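Local coordinates for protein amidase, hydantoinase/carbamoylase family (Burkholderia ambifaria, PDB 5TP4) that probably hydrolyses N-carbamoyl-L-amino acids as a zinc-dependent amidase of the peptidase M20 family, at residues A140-G148 with R164-A175; S23-G31 with D46-W57. All coordinates share one frame; numbering follows the deposited sequence.

Interaction 1: residues A140-G148 with R164-A175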
ATOM      1  N   ALA B 140      23.233   2.148   8.645  1.00 19.62           N
ATOM      2  CA  ALA B 140      22.347   1.063   9.060  1.00 14.86           C
ATOM      3  C   ALA B 140      22.315   0.918  10.582  1.00 21.84           C
ATOM      4  O   ALA B 140      21.243   0.960  11.200  1.00 20.83           O
ATOM      5  CB  ALA B 140      22.790  -0.256   8.403  1.00 18.62           C
ATOM      6  N   ARG B 141      23.483   0.723  11.200  1.00 18.41           N
ATOM      7  CA  ARG B 141      23.519   0.579  12.651  1.00 19.33           C
ATOM      8  C   ARG B 141      23.309   1.913  13.343  1.00 19.36           C
ATOM      9  O   ARG B 141      22.566   1.994  14.327  1.00 19.53           O
ATOM     10  CB  ARG B 141      24.839  -0.040  13.096  1.00 15.09           C
ATOM     11  CG  ARG B 141      24.905  -0.207  14.609  1.00 20.87           C
ATOM     12  CD  ARG B 141      26.121  -0.951  15.055  1.00 19.75           C
ATOM     13  NE  ARG B 141      26.144  -1.009  16.517  1.00 22.71           N
ATOM     14  CZ  ARG B 141      27.230  -1.260  17.240  1.00 22.43           C
ATOM     15  NH1 ARG B 141      28.393  -1.486  16.634  1.00 18.17           N
ATOM     16  NH2 ARG B 141      27.152  -1.274  18.564  1.00 24.75           N
ATOM     17  N   PHE B 142      23.952   2.963  12.843  1.00 17.51           N
ATOM     18  CA  PHE B 142      23.816   4.314  13.363  1.00 18.31           C
ATOM     19  C   PHE B 142      23.362   5.232  12.241  1.00 18.09           C
ATOM     20  O   PHE B 142      23.715   5.028  11.082  1.00 18.13           O
ATOM     21  CB  PHE B 142      25.145   4.836  13.929  1.00 13.73           C
ATOM     22  CG  PHE B 142      25.711   3.998  15.066  1.00 15.61           C
ATOM     23  CD1 PHE B 142      25.251   4.170  16.371  1.00 18.40           C
ATOM     24  CD2 PHE B 142      26.727   3.070  14.832  1.00 17.69           C
ATOM     25  CE1 PHE B 142      25.790   3.410  17.427  1.00 19.44           C
ATOM     26  CE2 PHE B 142      27.256   2.317  15.866  1.00 23.00           C
ATOM     27  CZ  PHE B 142      26.790   2.486  17.168  1.00 21.95           C
ATOM     28  N   ALA B 143      22.607   6.276  12.602  1.00 21.02           N
ATOM     29  CA  ALA B 143      22.293   7.329  11.656  1.00 19.64           C
ATOM     30  C   ALA B 143      23.235   8.509  11.861  1.00 21.27           C
ATOM     31  O   ALA B 143      23.635   8.799  12.993  1.00 21.70           O
ATOM     32  CB  ALA B 143      20.843   7.797  11.828  1.00 20.38           C
ATOM     33  N   PRO B 144      23.610   9.234  10.801  1.00 18.10           N
ATOM     34  CA  PRO B 144      23.182   9.061   9.411  1.00 17.32           C
ATOM     35  C   PRO B 144      24.098   8.182   8.575  1.00 15.30           C
ATOM     36  O   PRO B 144      25.147   7.723   9.037  1.00 14.95           O
ATOM     37  CB  PRO B 144      23.243  10.489   8.865  1.00 13.49           C
ATOM     38  CG  PRO B 144      24.490  11.041   9.564  1.00 16.30           C
ATOM     39  CD  PRO B 144      24.453  10.438  10.962  1.00 17.55           C
ATOM     40  N   ALA B 145      23.710   7.990   7.317  1.00 14.66           N
ATOM     41  CA  ALA B 145      24.663   7.487   6.344  1.00 16.14           C
ATOM     42  C   ALA B 145      25.807   8.486   6.213  1.00 16.53           C
ATOM     43  O   ALA B 145      25.655   9.681   6.496  1.00 13.48           O
ATOM     44  CB  ALA B 145      23.992   7.266   4.985  1.00 18.09           C
ATOM     45  N   MET B 146      26.969   7.979   5.792  1.00 13.38           N
ATOM     46  CA  MET B 146      28.157   8.816   5.576  1.00 11.11           C
ATOM     47  C   MET B 146      28.508   9.579   6.843  1.00 13.15           C
ATOM     48  O   MET B 146      28.939  10.735   6.790  1.00 12.49           O
ATOM     49  CB  MET B 146      27.976   9.791   4.407  1.00 14.18           C
ATOM     50  CG  MET B 146      28.187   9.187   3.015  1.00 18.66           C
ATOM     51  SD  MET B 146      26.728   8.414   2.282  1.00 26.62           S
ATOM     52  CE  MET B 146      25.726   9.842   1.972  1.00 23.52           C
ATOM     53  N   LEU B 147      28.327   8.918   7.993  1.00 10.21           N
ATOM     54  CA  LEU B 147      28.559   9.568   9.280  1.00 12.88           C
ATOM     55  C   LEU B 147      30.018   9.992   9.430  1.00 12.74           C
ATOM     56  O   LEU B 147      30.311  11.131   9.810  1.00 11.92           O
ATOM     57  CB  LEU B 147      28.137   8.602  10.400  1.00 11.03           C
ATOM     58  CG  LEU B 147      28.267   9.080  11.849  1.00 13.54           C
ATOM     59  CD1 LEU B 147      27.302   8.262  12.744  1.00 12.72           C
ATOM     60  CD2 LEU B 147      29.711   8.962  12.361  1.00 13.94           C
ATOM     61  N   GLY B 148      30.949   9.083   9.140  1.00 13.41           N
ATOM     62  CA  GLY B 148      32.362   9.392   9.334  1.00  9.09           C
ATOM     63  C   GLY B 148      32.851  10.513   8.426  1.00  9.41           C
ATOM     64  O   GLY B 148      33.577  11.406   8.865  1.00 13.00           O
ATOM     65  N   ARG B 164      25.104   9.330  18.864  1.00 22.65           N
ATOM     66  CA  ARG B 164      24.132   8.547  18.111  1.00 18.03           C
ATOM     67  C   ARG B 164      24.037   7.147  18.695  1.00 24.38           C
ATOM     68  O   ARG B 164      25.047   6.533  19.057  1.00 27.06           O
ATOM     69  CB  ARG B 164      24.538   8.476  16.632  1.00 17.90           C
ATOM     70  CG  ARG B 164      24.465   9.818  15.907  1.00 19.61           C
ATOM     71  CD  ARG B 164      23.019  10.307  15.737  1.00 24.47           C
ATOM     72  NE  ARG B 164      23.011  11.690  15.247  1.00 34.55           N
ATOM     73  CZ  ARG B 164      22.531  12.073  14.070  1.00 36.72           C
ATOM     74  NH1 ARG B 164      21.971  11.187  13.255  1.00 42.59           N
ATOM     75  NH2 ARG B 164      22.587  13.348  13.715  1.00 33.95           N
ATOM     76  N   GLN B 165      22.814   6.656  18.823  1.00 20.96           N
ATOM     77  CA  GLN B 165      22.568   5.361  19.424  1.00 25.63           C
ATOM     78  C   GLN B 165      22.047   4.403  18.367  1.00 23.88           C
ATOM     79  O   GLN B 165      21.313   4.800  17.461  1.00 24.13           O
ATOM     80  CB  GLN B 165      21.560   5.464  20.569  1.00 28.10           C
ATOM     81  CG  GLN B 165      22.053   6.287  21.735  1.00 31.83           C
ATOM     82  CD  GLN B 165      21.060   6.325  22.889  1.00 35.01           C
ATOM     83  OE1 GLN B 165      20.051   5.626  22.881  1.00 35.30           O
ATOM     84  NE2 GLN B 165      21.349   7.142  23.886  1.00 40.27           N
ATOM     85  N   ASP B 166      22.425   3.137  18.493  1.00 22.13           N
ATOM     86  CA  ASP B 166      21.862   2.128  17.613  1.00 18.46           C
ATOM     87  C   ASP B 166      20.532   1.639  18.195  1.00 21.94           C
ATOM     88  O   ASP B 166      20.058   2.139  19.217  1.00 27.09           O
ATOM     89  CB  ASP B 166      22.864   0.992  17.375  1.00 23.07           C
ATOM     90  CG  ASP B 166      23.188   0.182  18.638  1.00 27.46           C
ATOM     91  OD1 ASP B 166      22.457   0.254  19.644  1.00 26.08           O
ATOM     92  OD2 ASP B 166      24.200  -0.552  18.610  1.00 25.89           O
ATOM     93  N   ALA B 167      19.935   0.627  17.559  1.00 23.98           N
ATOM     94  CA  ALA B 167      18.633   0.139  18.014  1.00 26.78           C
ATOM     95  C   ALA B 167      18.670  -0.442  19.427  1.00 31.20           C
ATOM     96  O   ALA B 167      17.622  -0.524  20.085  1.00 36.32           O
ATOM     97  CB  ALA B 167      18.105  -0.909  17.040  1.00 27.03           C
ATOM     98  N   GLU B 168      19.841  -0.843  19.910  1.00 30.74           N
ATOM     99  CA  GLU B 168      19.991  -1.397  21.246  1.00 26.60           C
ATOM    100  C   GLU B 168      20.347  -0.342  22.296  1.00 32.12           C
ATOM    101  O   GLU B 168      20.545  -0.691  23.464  1.00 37.50           O
ATOM    102  CB  GLU B 168      21.049  -2.505  21.224  1.00 32.18           C
ATOM    103  CG  GLU B 168      20.620  -3.811  20.522  1.00 38.57           C
ATOM    104  CD  GLU B 168      20.428  -3.687  19.004  1.00 49.44           C
ATOM    105  OE1 GLU B 168      19.291  -3.901  18.520  1.00 51.18           O
ATOM    106  OE2 GLU B 168      21.411  -3.387  18.290  1.00 49.40           O
ATOM    107  N   GLY B 169      20.425   0.933  21.914  1.00 29.07           N
ATOM    108  CA  GLY B 169      20.734   1.996  22.846  1.00 23.87           C
ATOM    109  C   GLY B 169      22.206   2.276  23.020  1.00 24.72           C
ATOM    110  O   GLY B 169      22.562   3.183  23.791  1.00 29.07           O
ATOM    111  N   ILE B 170      23.068   1.544  22.323  1.00 21.29           N
ATOM    112  CA  ILE B 170      24.511   1.713  22.427  1.00 24.71           C
ATOM    113  C   ILE B 170      24.933   2.952  21.654  1.00 27.44           C
ATOM    114  O   ILE B 170      24.541   3.134  20.498  1.00 22.63           O
ATOM    115  CB  ILE B 170      25.227   0.475  21.881  1.00 27.62           C
ATOM    116  CG1 ILE B 170      24.824  -0.755  22.694  1.00 29.01           C
ATOM    117  CG2 ILE B 170      26.732   0.678  21.876  1.00 28.75           C
ATOM    118  CD1 ILE B 170      25.301  -2.026  22.078  1.00 31.60           C
ATOM    119  N   THR B 171      25.754   3.790  22.278  1.00 19.84           N
ATOM    120  CA  THR B 171      26.224   4.971  21.580  1.00 22.04           C
ATOM    121  C   THR B 171      27.373   4.623  20.637  1.00 23.48           C
ATOM    122  O   THR B 171      28.105   3.647  20.833  1.00 22.01           O
ATOM    123  CB  THR B 171      26.686   6.042  22.561  1.00 23.31           C
ATOM    124  OG1 THR B 171      27.859   5.588  23.258  1.00 23.66           O
ATOM    125  CG2 THR B 171      25.587   6.348  23.559  1.00 29.42           C
ATOM    126  N   LEU B 172      27.542   5.459  19.613  1.00 17.34           N
ATOM    127  CA  LEU B 172      28.672   5.254  18.714  1.00 15.72           C
ATOM    128  C   LEU B 172      29.995   5.379  19.462  1.00 16.67           C
ATOM    129  O   LEU B 172      30.942   4.635  19.192  1.00 18.03           O
ATOM    130  CB  LEU B 172      28.597   6.233  17.541  1.00 20.15           C
ATOM    131  CG  LEU B 172      29.663   6.006  16.473  1.00 17.89           C
ATOM    132  CD1 LEU B 172      29.044   6.027  15.066  1.00 20.05           C
ATOM    133  CD2 LEU B 172      30.716   7.081  16.600  1.00 18.12           C
ATOM    134  N   GLY B 173      30.095   6.329  20.394  1.00 17.48           N
ATOM    135  CA  GLY B 173      31.313   6.419  21.193  1.00 18.39           C
ATOM    136  C   GLY B 173      31.588   5.143  21.971  1.00 19.13           C
ATOM    137  O   GLY B 173      32.717   4.640  21.993  1.00 17.61           O
ATOM    138  N   ALA B 174      30.561   4.610  22.636  1.00 17.75           N
ATOM    139  CA  ALA B 174      30.720   3.326  23.313  1.00 19.55           C
ATOM    140  C   ALA B 174      31.140   2.240  22.330  1.00 24.44           C
ATOM    141  O   ALA B 174      31.974   1.385  22.656  1.00 20.47           O
ATOM    142  CB  ALA B 174      29.417   2.934  24.013  1.00 23.41           C
ATOM    143  N   ALA B 175      30.581   2.264  21.111  1.00 19.85           N
ATOM    144  CA  ALA B 175      30.925   1.236  20.131  1.00 19.97           C
ATOM    145  C   ALA B 175      32.359   1.402  19.640  1.00 17.67           C
ATOM    146  O   ALA B 175      33.042   0.406  19.357  1.00 18.00           O
ATOM    147  CB  ALA B 175      29.943   1.269  18.957  1.00 19.29           C
TER
HETATM  148  O   HOH W   1      20.519   0.083  14.712  1.00 23.57           O
HETATM  149  O   HOH W   2      21.497   6.439  15.192  1.00 29.42           O
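The Phe142 ring is held between Arg141 CG over one face and Leu172 CB over the opposite one, the latter a CH-pi contact 4.1 Å from the ring centroid and 13° off the normal; Ile170 O lies in plane at the edge, 3.3 Å from Phe142 CE1. Phe142 CZ in turn sits over a face of the Arg141 guanidinium, whose edge is taken by Asp166. The grip there is side-on: NE and NH2 of Arg141 both give hydrogen bonds to Asp166 OD2, the one from NE (2.9 Å, 154°) meeting the anti lone pair, in a salt bridge. Segment 140-148 follows the zinc ligands Glu137 and Glu138, neither metal-bound in this chain, and leads into helix 147-153; 164-175 leads into helix 172-179. Phe142 O accepts from Asn136 ND2, tying the aromatic residue back to that site. Asp166 OD1 accepts from the backbone N of Glu168, an Asx turn within the type I turn 166-169, and from Ile170 N on the opposite face of the carboxylate plane. Each carboxylate oxygen thus has two donors, which fixes the rotation of the group. One water bridges Arg141 O to Ala167 N. Leu147 CD1 meets Leu172 CD1 tip to tip at 3.7 Å.

Interaction 2: residues S23-G31 with D46-W57. With EDO (1,2-ethanediol), chain C.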
ATOM      1  N   SER B  23      42.582  -9.962  -2.832  1.00  9.47           N
ATOM      2  CA  SER B  23      42.330  -9.202  -1.606  1.00 12.01           C
ATOM      3  C   SER B  23      40.836  -9.020  -1.380  1.00 10.17           C
ATOM      4  O   SER B  23      40.355  -9.062  -0.242  1.00  9.41           O
ATOM      5  CB  SER B  23      43.044  -7.841  -1.647  1.00 11.02           C
ATOM      6  OG  SER B  23      42.431  -6.933  -2.548  1.00 15.91           O
ATOM      7  N   LEU B  24      40.087  -8.839  -2.461  1.00  8.77           N
ATOM      8  CA  LEU B  24      38.637  -8.764  -2.351  1.00  8.68           C
ATOM      9  C   LEU B  24      38.048 -10.082  -1.873  1.00  9.33           C
ATOM     10  O   LEU B  24      37.124 -10.096  -1.056  1.00 12.50           O
ATOM     11  CB  LEU B  24      38.053  -8.388  -3.710  1.00  8.63           C
ATOM     12  CG  LEU B  24      38.213  -6.883  -3.953  1.00 10.59           C
ATOM     13  CD1 LEU B  24      38.102  -6.588  -5.433  1.00 14.87           C
ATOM     14  CD2 LEU B  24      37.146  -6.128  -3.139  1.00 11.88           C
ATOM     15  N   ALA B  25      38.536 -11.192  -2.413  1.00  9.81           N
ATOM     16  CA  ALA B  25      38.038 -12.485  -1.975  1.00 13.47           C
ATOM     17  C   ALA B  25      38.335 -12.703  -0.501  1.00 13.69           C
ATOM     18  O   ALA B  25      37.487 -13.210   0.242  1.00 14.81           O
ATOM     19  CB  ALA B  25      38.662 -13.595  -2.815  1.00 14.78           C
ATOM     20  N   ASP B  26      39.548 -12.337  -0.064  1.00 13.30           N
ATOM     21  CA  ASP B  26      39.929 -12.516   1.331  1.00 12.90           C
ATOM     22  C   ASP B  26      39.102 -11.629   2.251  1.00 10.42           C
ATOM     23  O   ASP B  26      38.660 -12.087   3.314  1.00 11.84           O
ATOM     24  CB  ASP B  26      41.423 -12.221   1.525  1.00 11.99           C
ATOM     25  CG  ASP B  26      42.324 -13.335   0.979  1.00 18.42           C
ATOM     26  OD1 ASP B  26      41.878 -14.494   0.852  1.00 25.67           O
ATOM     27  OD2 ASP B  26      43.502 -13.044   0.700  1.00 22.93           O
ATOM     28  N   MET B  27      38.861 -10.371   1.853  1.00  9.80           N
ATOM     29  CA  MET B  27      38.088  -9.481   2.717  1.00 11.27           C
ATOM     30  C   MET B  27      36.634  -9.929   2.777  1.00 12.64           C
ATOM     31  O   MET B  27      35.998  -9.860   3.836  1.00 13.14           O
ATOM     32  CB  MET B  27      38.202  -8.032   2.236  1.00 11.68           C
ATOM     33  CG  MET B  27      37.494  -7.007   3.121  1.00 10.77           C
ATOM     34  SD  MET B  27      38.123  -6.929   4.821  1.00 11.94           S
ATOM     35  CE  MET B  27      39.681  -6.034   4.568  1.00 11.61           C
ATOM     36  N   ALA B  28      36.106 -10.455   1.670  1.00 10.26           N
ATOM     37  CA  ALA B  28      34.728 -10.927   1.684  1.00 10.65           C
ATOM     38  C   ALA B  28      34.514 -12.123   2.605  1.00 14.45           C
ATOM     39  O   ALA B  28      33.362 -12.430   2.937  1.00 13.71           O
ATOM     40  CB  ALA B  28      34.285 -11.257   0.265  1.00 13.68           C
ATOM     41  N   ARG B  29      35.582 -12.815   3.033  1.00 11.72           N
ATOM     42  CA  ARG B  29      35.405 -13.869   4.028  1.00 12.62           C
ATOM     43  C   ARG B  29      34.984 -13.318   5.376  1.00 12.72           C
ATOM     44  O   ARG B  29      34.378 -14.043   6.170  1.00 17.71           O
ATOM     45  CB  ARG B  29      36.698 -14.656   4.253  1.00 12.97           C
ATOM     46  CG  ARG B  29      37.368 -15.252   3.040  1.00 15.27           C
ATOM     47  CD  ARG B  29      36.521 -16.219   2.331  1.00 19.24           C
ATOM     48  NE  ARG B  29      37.358 -16.984   1.411  1.00 26.52           N
ATOM     49  CZ  ARG B  29      36.922 -18.024   0.712  1.00 28.56           C
ATOM     50  NH1 ARG B  29      35.654 -18.412   0.836  1.00 24.14           N
ATOM     51  NH2 ARG B  29      37.751 -18.673  -0.103  1.00 28.49           N
ATOM     52  N   ILE B  30      35.360 -12.075   5.671  1.00 12.96           N
ATOM     53  CA  ILE B  30      35.216 -11.501   7.010  1.00 14.60           C
ATOM     54  C   ILE B  30      33.774 -11.023   7.122  1.00 16.09           C
ATOM     55  O   ILE B  30      33.397 -10.044   6.485  1.00 14.10           O
ATOM     56  CB  ILE B  30      36.203 -10.346   7.242  1.00 11.35           C
ATOM     57  CG1 ILE B  30      37.631 -10.786   6.895  1.00 12.71           C
ATOM     58  CG2 ILE B  30      36.133  -9.832   8.708  1.00 13.40           C
ATOM     59  CD1 ILE B  30      38.098 -11.976   7.696  1.00 16.57           C
ATOM     60  N   GLY B  31      32.963 -11.727   7.891  1.00 17.96           N
ATOM     61  CA  GLY B  31      31.555 -11.422   7.916  1.00 17.62           C
ATOM     62  C   GLY B  31      30.723 -12.112   6.858  1.00 16.82           C
ATOM     63  O   GLY B  31      29.544 -11.780   6.726  1.00 15.54           O
ATOM     64  N   ASP B  46      32.847  -7.909  13.609  1.00 18.08           N
ATOM     65  CA  ASP B  46      33.255  -8.202  12.233  1.00 13.33           C
ATOM     66  C   ASP B  46      33.729  -6.965  11.486  1.00 13.04           C
ATOM     67  O   ASP B  46      34.638  -7.071  10.652  1.00 12.95           O
ATOM     68  CB  ASP B  46      32.125  -8.903  11.467  1.00 15.95           C
ATOM     69  CG  ASP B  46      32.070 -10.385  11.784  1.00 25.78           C
ATOM     70  OD1 ASP B  46      33.154 -10.964  12.076  1.00 20.55           O
ATOM     71  OD2 ASP B  46      30.961 -10.975  11.756  1.00 24.70           O
ATOM     72  N   ASP B  47      33.162  -5.777  11.769  1.00 15.50           N
ATOM     73  CA  ASP B  47      33.760  -4.551  11.228  1.00 14.86           C
ATOM     74  C   ASP B  47      35.190  -4.375  11.733  1.00 10.70           C
ATOM     75  O   ASP B  47      36.104  -4.097  10.950  1.00 10.10           O
ATOM     76  CB  ASP B  47      32.900  -3.331  11.590  1.00 12.53           C
ATOM     77  CG  ASP B  47      33.315  -2.046  10.844  1.00 14.19           C
ATOM     78  OD1 ASP B  47      33.652  -2.089   9.637  1.00 14.69           O
ATOM     79  OD2 ASP B  47      33.266  -0.949  11.487  1.00 13.80           O
ATOM     80  N   ARG B  48      35.419  -4.599  13.037  1.00 12.93           N
ATOM     81  CA  ARG B  48      36.775  -4.487  13.558  1.00 11.39           C
ATOM     82  C   ARG B  48      37.713  -5.483  12.878  1.00 11.31           C
ATOM     83  O   ARG B  48      38.868  -5.154  12.582  1.00 12.75           O
ATOM     84  CB  ARG B  48      36.753  -4.680  15.079  1.00 14.62           C
ATOM     85  CG  ARG B  48      38.099  -4.585  15.762  1.00 18.34           C
ATOM     86  CD  ARG B  48      38.618  -5.951  16.118  1.00 19.34           C
ATOM     87  NE  ARG B  48      37.692  -6.702  16.977  1.00 20.90           N
ATOM     88  CZ  ARG B  48      37.766  -8.011  17.170  1.00 22.55           C
ATOM     89  NH1 ARG B  48      38.723  -8.712  16.585  1.00 22.86           N
ATOM     90  NH2 ARG B  48      36.887  -8.626  17.949  1.00 21.62           N
ATOM     91  N   ARG B  49      37.236  -6.712  12.613  1.00 11.76           N
ATOM     92  CA  ARG B  49      38.100  -7.703  11.969  1.00 12.25           C
ATOM     93  C   ARG B  49      38.463  -7.272  10.560  1.00 12.85           C
ATOM     94  O   ARG B  49      39.599  -7.481  10.120  1.00 17.06           O
ATOM     95  CB  ARG B  49      37.431  -9.098  11.963  1.00 12.51           C
ATOM     96  CG  ARG B  49      37.287  -9.698  13.360  1.00 13.57           C
ATOM     97  CD  ARG B  49      36.421 -10.954  13.427  1.00 14.43           C
ATOM     98  NE  ARG B  49      36.295 -11.353  14.825  1.00 15.50           N
ATOM     99  CZ  ARG B  49      35.141 -11.546  15.444  1.00 19.90           C
ATOM    100  NH1 ARG B  49      34.005 -11.411  14.757  1.00 22.29           N
ATOM    101  NH2 ARG B  49      35.124 -11.881  16.732  1.00 18.59           N
ATOM    102  N   GLY B  50      37.522  -6.645   9.845  1.00 10.39           N
ATOM    103  CA  GLY B  50      37.824  -6.152   8.503  1.00 10.29           C
ATOM    104  C   GLY B  50      38.767  -4.964   8.526  1.00 11.72           C
ATOM    105  O   GLY B  50      39.704  -4.884   7.725  1.00 10.84           O
ATOM    106  N   ARG B  51      38.519  -4.017   9.433  1.00 12.50           N
ATOM    107  CA  ARG B  51      39.434  -2.891   9.618  1.00  9.50           C
ATOM    108  C   ARG B  51      40.840  -3.388   9.921  1.00 15.78           C
ATOM    109  O   ARG B  51      41.822  -2.899   9.346  1.00 12.62           O
ATOM    110  CB  ARG B  51      38.941  -2.017  10.773  1.00 13.29           C
ATOM    111  CG  ARG B  51      37.679  -1.228  10.518  1.00 10.97           C
ATOM    112  CD  ARG B  51      37.032  -0.809  11.886  1.00 14.72           C
ATOM    113  NE  ARG B  51      36.088   0.283  11.682  1.00 14.57           N
ATOM    114  CZ  ARG B  51      36.410   1.573  11.800  1.00 18.70           C
ATOM    115  NH1 ARG B  51      37.643   1.925  12.158  1.00 14.27           N
ATOM    116  NH2 ARG B  51      35.506   2.511  11.557  1.00 14.66           N
ATOM    117  N   ASP B  52      40.946  -4.361  10.840  1.00 13.35           N
ATOM    118  CA  ASP B  52      42.245  -4.860  11.274  1.00 13.75           C
ATOM    119  C   ASP B  52      42.977  -5.584  10.153  1.00 14.94           C
ATOM    120  O   ASP B  52      44.202  -5.446  10.026  1.00 14.28           O
ATOM    121  CB  ASP B  52      42.075  -5.801  12.466  1.00 15.30           C
ATOM    122  CG  ASP B  52      41.893  -5.057  13.785  1.00 23.62           C
ATOM    123  OD1 ASP B  52      41.877  -3.811  13.774  1.00 23.12           O
ATOM    124  OD2 ASP B  52      41.781  -5.725  14.843  1.00 24.71           O
ATOM    125  N   LEU B  53      42.259  -6.411   9.380  1.00 14.75           N
ATOM    126  CA  LEU B  53      42.855  -7.051   8.203  1.00 12.04           C
ATOM    127  C   LEU B  53      43.400  -6.010   7.232  1.00 11.40           C
ATOM    128  O   LEU B  53      44.559  -6.097   6.807  1.00 12.75           O
ATOM    129  CB  LEU B  53      41.826  -7.940   7.509  1.00 15.25           C
ATOM    130  CG  LEU B  53      42.349  -8.676   6.271  1.00 13.56           C
ATOM    131  CD1 LEU B  53      43.546  -9.531   6.681  1.00 12.33           C
ATOM    132  CD2 LEU B  53      41.226  -9.563   5.651  1.00 13.82           C
ATOM    133  N   PHE B  54      42.567  -5.022   6.855  1.00 11.66           N
ATOM    134  CA  PHE B  54      43.012  -3.925   5.996  1.00 11.26           C
ATOM    135  C   PHE B  54      44.234  -3.213   6.574  1.00 12.37           C
ATOM    136  O   PHE B  54      45.199  -2.929   5.850  1.00 11.39           O
ATOM    137  CB  PHE B  54      41.865  -2.938   5.801  1.00 12.19           C
ATOM    138  CG  PHE B  54      42.256  -1.686   5.073  1.00 13.32           C
ATOM    139  CD1 PHE B  54      42.652  -1.727   3.753  1.00 10.49           C
ATOM    140  CD2 PHE B  54      42.220  -0.465   5.735  1.00 11.17           C
ATOM    141  CE1 PHE B  54      43.025  -0.549   3.089  1.00  9.70           C
ATOM    142  CE2 PHE B  54      42.577   0.711   5.077  1.00 16.08           C
ATOM    143  CZ  PHE B  54      42.977   0.656   3.749  1.00 11.75           C
ATOM    144  N   ALA B  55      44.204  -2.890   7.873  1.00 12.19           N
ATOM    145  CA  ALA B  55      45.321  -2.142   8.452  1.00 11.60           C
ATOM    146  C   ALA B  55      46.592  -2.954   8.365  1.00 15.28           C
ATOM    147  O   ALA B  55      47.667  -2.427   8.064  1.00 11.47           O
ATOM    148  CB  ALA B  55      45.052  -1.772   9.926  1.00  9.08           C
ATOM    149  N   GLN B  56      46.478  -4.253   8.610  1.00 11.40           N
ATOM    150  CA  GLN B  56      47.645  -5.119   8.546  1.00 16.17           C
ATOM    151  C   GLN B  56      48.247  -5.107   7.148  1.00 14.98           C
ATOM    152  O   GLN B  56      49.465  -4.966   6.977  1.00 12.62           O
ATOM    153  CB  GLN B  56      47.250  -6.538   8.950  1.00 16.67           C
ATOM    154  CG  GLN B  56      48.370  -7.527   8.718  1.00 21.92           C
ATOM    155  CD  GLN B  56      49.498  -7.339   9.710  1.00 34.39           C
ATOM    156  OE1 GLN B  56      49.268  -7.253  10.923  1.00 35.10           O
ATOM    157  NE2 GLN B  56      50.727  -7.269   9.202  1.00 39.76           N
ATOM    158  N   TRP B  57      47.400  -5.261   6.128  1.00 10.47           N
ATOM    159  CA  TRP B  57      47.870  -5.192   4.750  1.00 10.16           C
ATOM    160  C   TRP B  57      48.568  -3.868   4.471  1.00 14.34           C
ATOM    161  O   TRP B  57      49.616  -3.835   3.814  1.00 11.87           O
ATOM    162  CB  TRP B  57      46.691  -5.359   3.796  1.00 12.35           C
ATOM    163  CG  TRP B  57      46.171  -6.755   3.766  1.00 13.88           C
ATOM    164  CD1 TRP B  57      46.795  -7.857   4.202  1.00 14.99           C
ATOM    165  CD2 TRP B  57      44.915  -7.173   3.215  1.00 12.10           C
ATOM    166  NE1 TRP B  57      46.000  -8.980   3.974  1.00 14.31           N
ATOM    167  CE2 TRP B  57      44.836  -8.571   3.370  1.00 13.23           C
ATOM    168  CE3 TRP B  57      43.841  -6.494   2.627  1.00 11.06           C
ATOM    169  CZ2 TRP B  57      43.728  -9.305   2.942  1.00 15.14           C
ATOM    170  CZ3 TRP B  57      42.745  -7.223   2.195  1.00 13.71           C
ATOM    171  CH2 TRP B  57      42.700  -8.620   2.366  1.00  8.95           C
TER
HETATM  172  C1  EDO C 508      34.560 -13.457  10.609  1.00 36.90           C
HETATM  173  O1  EDO C 508      33.974 -13.754  11.884  1.00 45.32           O
HETATM  174  C2  EDO C 508      34.062 -14.460   9.573  1.00 26.14           C
HETATM  175  O2  EDO C 508      32.638 -14.401   9.567  1.00 29.64           O
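An antiparallel helix pair near the N terminus makes this contact: the axes of the helical segments 23-28 and 46-57 run at 150° to each other and approach to 10.9 Å. Between them the side chain of Met27 is a knob in a hole formed by Gly50, Leu53, Phe54 and Trp57. Its chain leaves with CG anti to the backbone N (chi1 -177°), then bends at chi2 and chi3, which brings Met27 CE onto the second helix, 3.4 Å from Gly50 O and 4.0 Å from Phe54 CB. Gly50 has no side chain to hold this sulfur and methyl off, and Met27 SD comes within 3.8 Å of Gly50 CA. Trp57 meets the first helix with its benzo edge: Asp26 CB and Ser23 O lie near the ring plane, the latter 3.5 Å from Trp57 CH2, while Leu53 CG, from within the same helix, lies over one indole face, offset toward the rim. Farther along, Ile30 CG2 rests 3.6 Å from Arg49 CB and Ile30 CG1 touches Leu53 CD2. No hydrogen bond joins the two segments directly. Instead an ethanediol, probably from the crystallisation liquor, spans the end of the contact, its O1 donating to Asp46 OD1 (2.9 Å) and its O2 accepting a weak bond from Gly31 N. Asp46 OD1 also takes Arg49 NH1 in a salt bridge, from above the carboxylate plane. Helix 105-121 touches Ser23, Met27, Phe54 and Trp57, and so packs against both helices of what is a single knob-into-hole contact in an antiparallel helix pair.

How the interactions relate
From the N terminus, interaction 2 comes first: after helix 17-28 and residues 29-31 a connection of 14 residues follows, almost all non-helical, and helix 45-60 closes that loop. The chain then builds strands 64-67, 73-77 and 87-91, helix 105-121 and strand 129-133 before interaction 1 closes a second loop, whose 15 residues hold the rest of helix 147-153 and helix 158-163. The loops are in series, neither nested nor crossed, with nearest atoms about 7 Å apart. The connection closed by interaction 2 reaches interaction 1, since Ala42 O accepts from Arg141 NH1; Arg51 NH2 is hydrogen-bonded to Thr135 OG1, just before Glu137 and Glu138, zinc ligands of this protein though not metal-bound in this chain.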